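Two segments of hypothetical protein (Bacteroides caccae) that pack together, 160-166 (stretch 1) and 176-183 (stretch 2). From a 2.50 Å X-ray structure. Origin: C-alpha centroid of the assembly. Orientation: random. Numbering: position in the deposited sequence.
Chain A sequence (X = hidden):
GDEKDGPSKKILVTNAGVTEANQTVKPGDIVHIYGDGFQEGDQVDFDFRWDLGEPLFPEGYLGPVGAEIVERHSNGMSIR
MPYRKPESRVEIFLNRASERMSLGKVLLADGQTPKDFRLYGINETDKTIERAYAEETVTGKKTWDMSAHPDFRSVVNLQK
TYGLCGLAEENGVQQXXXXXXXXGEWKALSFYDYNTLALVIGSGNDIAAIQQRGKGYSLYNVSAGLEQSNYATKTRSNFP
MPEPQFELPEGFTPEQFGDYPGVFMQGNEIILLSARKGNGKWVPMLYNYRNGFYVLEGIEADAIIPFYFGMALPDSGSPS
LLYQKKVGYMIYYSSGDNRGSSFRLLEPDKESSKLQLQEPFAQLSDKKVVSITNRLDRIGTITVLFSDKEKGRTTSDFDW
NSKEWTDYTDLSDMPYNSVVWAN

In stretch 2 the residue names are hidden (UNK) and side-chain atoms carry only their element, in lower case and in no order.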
ATOM      1  N   LYS A 160       7.792  15.797   4.655  1.00 38.51           N
ATOM      2  CA  LYS A 160       6.659  16.283   3.848  1.00 36.92           C
ATOM      3  C   LYS A 160       5.884  17.453   4.438  1.00 33.96           C
ATOM      4  O   LYS A 160       4.965  17.945   3.799  1.00 34.75           O
ATOM      5  CB  LYS A 160       5.693  15.153   3.477  1.00 39.14           C
ATOM      6  CG  LYS A 160       6.354  13.989   2.760  1.00 43.24           C
ATOM      7  CD  LYS A 160       5.336  12.917   2.427  1.00 45.90           C
ATOM      8  CE  LYS A 160       5.981  11.762   1.686  1.00 50.99           C
ATOM      9  NZ  LYS A 160       5.003  10.658   1.483  1.00 57.77           N
ATOM     10  N   THR A 161       6.243  17.916   5.629  1.00 32.85           N
ATOM     11  CA  THR A 161       5.540  19.044   6.242  1.00 31.77           C
ATOM     12  C   THR A 161       5.987  20.399   5.710  1.00 31.92           C
ATOM     13  O   THR A 161       5.281  21.388   5.880  1.00 32.69           O
ATOM     14  CB  THR A 161       5.705  19.044   7.770  1.00 31.67           C
ATOM     15  OG1 THR A 161       7.096  19.078   8.108  1.00 31.46           O
ATOM     16  CG2 THR A 161       5.063  17.805   8.359  1.00 31.32           C
ATOM     17  N   TYR A 162       7.146  20.435   5.058  1.00 33.25           N
ATOM     18  CA  TYR A 162       7.747  21.678   4.543  1.00 34.24           C
ATOM     19  C   TYR A 162       7.772  22.758   5.619  1.00 34.17           C
ATOM     20  O   TYR A 162       7.224  23.851   5.451  1.00 33.83           O
ATOM     21  CB  TYR A 162       7.052  22.171   3.258  1.00 33.90           C
ATOM     22  CG  TYR A 162       7.894  23.153   2.457  1.00 35.42           C
ATOM     23  CD1 TYR A 162       9.151  22.794   1.974  1.00 36.29           C
ATOM     24  CD2 TYR A 162       7.425  24.430   2.161  1.00 35.82           C
ATOM     25  CE1 TYR A 162       9.923  23.680   1.239  1.00 36.61           C
ATOM     26  CE2 TYR A 162       8.191  25.325   1.423  1.00 36.11           C
ATOM     27  CZ  TYR A 162       9.440  24.944   0.966  1.00 36.82           C
ATOM     28  OH  TYR A 162      10.205  25.824   0.232  1.00 36.33           O
ATOM     29  N   GLY A 163       8.422  22.413   6.725  1.00 33.72           N
ATOM     30  CA  GLY A 163       8.648  23.328   7.827  1.00 34.38           C
ATOM     31  C   GLY A 163       9.434  22.629   8.918  1.00 35.94           C
ATOM     32  O   GLY A 163       9.782  21.452   8.776  1.00 36.18           O
ATOM     33  N   LEU A 164       9.704  23.343  10.009  1.00 36.64           N
ATOM     34  CA  LEU A 164      10.560  22.831  11.075  1.00 37.22           C
ATOM     35  C   LEU A 164       9.862  22.830  12.416  1.00 38.17           C
ATOM     36  O   LEU A 164       9.181  23.789  12.769  1.00 39.18           O
ATOM     37  CB  LEU A 164      11.830  23.667  11.185  1.00 38.58           C
ATOM     38  CG  LEU A 164      12.696  23.744   9.931  1.00 39.75           C
ATOM     39  CD1 LEU A 164      13.815  24.758  10.115  1.00 41.13           C
ATOM     40  CD2 LEU A 164      13.261  22.379   9.575  1.00 39.78           C
ATOM     41  N   CYS A 165      10.044  21.742  13.157  1.00 38.77           N
ATOM     42  CA  CYS A 165       9.574  21.643  14.526  1.00 39.69           C
ATOM     43  C   CYS A 165      10.751  21.872  15.467  1.00 40.33           C
ATOM     44  O   CYS A 165      11.886  21.539  15.141  1.00 40.54           O
ATOM     45  CB  CYS A 165       8.952  20.268  14.781  1.00 39.32           C
ATOM     46  SG  CYS A 165       7.491  19.920  13.766  1.00 39.21           S
ATOM     47  N   GLY A 166      10.473  22.445  16.630  1.00 41.52           N
ATOM     48  CA  GLY A 166      11.500  22.670  17.646  1.00 43.47           C
ATOM     49  C   GLY A 166      10.890  23.213  18.925  1.00 44.92           C
ATOM     50  O   GLY A 166       9.678  23.404  19.005  1.00 45.98           O
ATOM     51  N   UNK A 176       6.593  22.978  22.109  1.00 47.34           N
ATOM     52  CA  UNK A 176       6.865  22.698  20.708  1.00 45.12           C
ATOM     53  C   UNK A 176       6.143  23.646  19.754  1.00 43.07           C
ATOM     54  O   UNK A 176       4.961  23.950  19.955  1.00 40.79           O
ATOM     55  c   UNK A 176       5.273  21.142  21.542  1.00 45.27           C
ATOM     56  c   UNK A 176       5.705  21.970  22.710  1.00 47.23           C
ATOM     57  c   UNK A 176       6.349  21.271  20.532  1.00 44.36           C
ATOM     58  N   UNK A 177       6.867  24.086  18.725  1.00 42.74           N
ATOM     59  CA  UNK A 177       6.323  24.919  17.655  1.00 43.09           C
ATOM     60  C   UNK A 177       6.694  24.377  16.286  1.00 40.84           C
ATOM     61  O   UNK A 177       7.715  23.718  16.131  1.00 41.60           O
ATOM     62  c   UNK A 177       5.177  27.832  18.823  1.00 51.32           C
ATOM     63  c   UNK A 177       6.482  27.709  21.248  1.00 53.45           C
ATOM     64  c   UNK A 177       6.981  27.025  20.163  1.00 50.84           C
ATOM     65  c   UNK A 177       4.675  28.524  19.906  1.00 53.62           C
ATOM     66  c   UNK A 177       6.335  27.081  18.942  1.00 49.52           C
ATOM     67  c   UNK A 177       6.869  26.333  17.770  1.00 46.10           C
ATOM     68  c   UNK A 177       5.329  28.462  21.120  1.00 54.60           C
ATOM     69  N   UNK A 178       5.860  24.690  15.299  1.00 38.97           N
ATOM     70  CA  UNK A 178       6.136  24.391  13.903  1.00 38.04           C
ATOM     71  C   UNK A 178       6.289  25.700  13.139  1.00 39.86           C
ATOM     72  O   UNK A 178       5.393  26.544  13.167  1.00 41.17           O
ATOM     73  c   UNK A 178       4.363  23.817   9.574  1.00 32.76           C
ATOM     74  c   UNK A 178       4.274  24.033  10.939  1.00 33.01           C
ATOM     75  c   UNK A 178       6.100  22.216   9.947  1.00 33.24           C
ATOM     76  c   UNK A 178       4.987  23.577  13.308  1.00 36.51           C
ATOM     77  c   UNK A 178       5.276  22.910   9.074  1.00 32.31           C
ATOM     78  c   UNK A 178       5.096  23.350  11.820  1.00 34.28           C
ATOM     79  c   UNK A 178       6.002  22.432  11.309  1.00 33.57           C
ATOM     80  N   UNK A 179       7.440  25.880  12.490  1.00 40.56           N
ATOM     81  CA  UNK A 179       7.650  27.006  11.588  1.00 40.58           C
ATOM     82  C   UNK A 179       7.321  26.565  10.171  1.00 37.40           C
ATOM     83  O   UNK A 179       7.984  25.689   9.639  1.00 35.39           O
ATOM     84  c   UNK A 179      10.961  28.799  10.591  1.00 48.31           C
ATOM     85  c   UNK A 179       9.471  28.507  10.558  1.00 44.99           C
ATOM     86  c   UNK A 179       9.101  27.492  11.644  1.00 42.83           C
ATOM     87  c   UNK A 179       8.659  29.784  10.720  1.00 45.57           C
ATOM     88  N   UNK A 180       6.309  27.187   9.572  1.00 37.82           N
ATOM     89  CA  UNK A 180       5.833  26.825   8.236  1.00 37.82           C
ATOM     90  C   UNK A 180       6.637  27.580   7.184  1.00 38.27           C
ATOM     91  O   UNK A 180       6.618  28.806   7.161  1.00 40.52           O
ATOM     92  o   UNK A 180       4.426  26.646   5.767  1.00 38.08           O
ATOM     93  c   UNK A 180       4.340  27.167   8.115  1.00 38.04           C
ATOM     94  c   UNK A 180       3.719  26.710   6.795  1.00 38.29           C
ATOM     95  o   UNK A 180       2.502  26.417   6.786  1.00 38.39           O
ATOM     96  N   UNK A 181       7.344  26.855   6.321  1.00 37.84           N
ATOM     97  CA  UNK A 181       8.162  27.495   5.282  1.00 40.74           C
ATOM     98  C   UNK A 181       7.343  28.293   4.264  1.00 39.52           C
ATOM     99  O   UNK A 181       7.828  29.291   3.745  1.00 41.03           O
ATOM    100  c   UNK A 181      10.675  24.660   5.043  1.00 42.45           C
ATOM    101  c   UNK A 181      10.216  25.947   5.284  1.00 42.39           C
ATOM    102  c   UNK A 181      12.015  26.233   6.863  1.00 44.36           C
ATOM    103  c   UNK A 181      10.915  26.737   6.189  1.00 43.38           C
ATOM    104  c   UNK A 181      12.451  24.946   6.619  1.00 43.81           C
ATOM    105  c   UNK A 181      11.780  24.158   5.708  1.00 43.53           C
ATOM    106  c   UNK A 181       9.021  26.473   4.516  1.00 42.12           C
ATOM    107  N   UNK A 182       6.119  27.855   3.977  1.00 39.22           N
ATOM    108  CA  UNK A 182       5.246  28.558   3.026  1.00 40.46           C
ATOM    109  C   UNK A 182       4.932  29.994   3.448  1.00 42.42           C
ATOM    110  O   UNK A 182       4.938  30.893   2.621  1.00 42.44           O
ATOM    111  s   UNK A 182       4.047  26.149   2.176  1.00 37.49           S
ATOM    112  c   UNK A 182       3.920  27.818   2.848  1.00 39.87           C
ATOM    113  N   UNK A 183       4.646  30.192   4.734  1.00 46.36           N
ATOM    114  CA  UNK A 183       4.189  31.485   5.251  1.00 48.03           C
ATOM    115  C   UNK A 183       5.165  32.173   6.190  1.00 48.51           C
ATOM    116  O   UNK A 183       5.047  33.368   6.426  1.00 52.56           O
ATOM    117  c   UNK A 183       2.872  31.322   6.026  1.00 49.98           C
ATOM    118  o   UNK A 183       3.049  30.363   7.078  1.00 53.13           O
ATOM    119  c   UNK A 183       1.761  30.855   5.091  1.00 47.55           C
TER

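Position 176 carries three side-chain carbons that close a ring onto the backbone N. Its CA lies 3.4 Å from Gly166 O, a CA-H...O contact. This is Pro176.

Position 177 has one carbon followed by a ring of six carbons, with no oxygen on the ring. The backbone pairs with Gly166 in both directions: N of 177 donates to Gly166 O at 2.9 Å, and Gly166 N donates to O of 177 at 3.1 Å. The end of the side chain leads away from stretch 1. This is Phe177.

Position 178 again shows one carbon and a plain six-carbon ring. Here the end of the side chain comes nearer to stretch 1. One ring carbon lies 3.5 Å from Gly163 CA, and Cys165 SG and Thr161 O sit at the ring edge. This is Phe178. Its CZ is 3.5 Å from Thr161 O, and its CD1 is 3.8 Å from Cys165 SG.

Position 179 has four carbons, forked at the second. That is the pattern of leucine, since isoleucine would fork at the first. The backbone N donates to Leu164 O at 2.7 Å, and Leu164 N donates to O of 179 at 2.9 Å. This is Leu179.

Position 180 has two carbons, the second carrying two oxygens: a short carboxylate. Two oxygens and no nitrogen on the end carbon make this an acid, not an amide. This is Asp180. Stretch 1 covers little of it. Its OD1 accepts a hydrogen bond from the backbone N of 182 at 2.7 Å, within stretch 2.

Position 181 has one carbon and a six-carbon ring. Its N donates to Tyr162 O at 3.1 Å. Its CB lies over a face of the Tyr162 ring, 3.4 Å from Tyr162 CE2. This is Phe181. Its CZ is 3.5 Å from Leu164 CG, and Gly163 CA sits over a face of its ring.

Position 182 has one carbon and one sulfur. The sulfur is 3.8 Å from Tyr162 CD2, at the ring edge. This is Cys182.

Position 183 has one carbon bearing an oxygen and a carbon. It does not touch stretch 1. This is Thr183.

The contact is an antiparallel strand pair, held by four backbone hydrogen bonds and extended by the one from Phe181 N. Gly163 leaves room for close packing: an ideal CB there would lie 2.3 Å from Leu179 O and 2.4 Å from Phe178 CZ. Beyond the strand, the edge of Phe181 meets the face of Tyr162.

Stretch 2, residues 176-183: PFFLDFCT
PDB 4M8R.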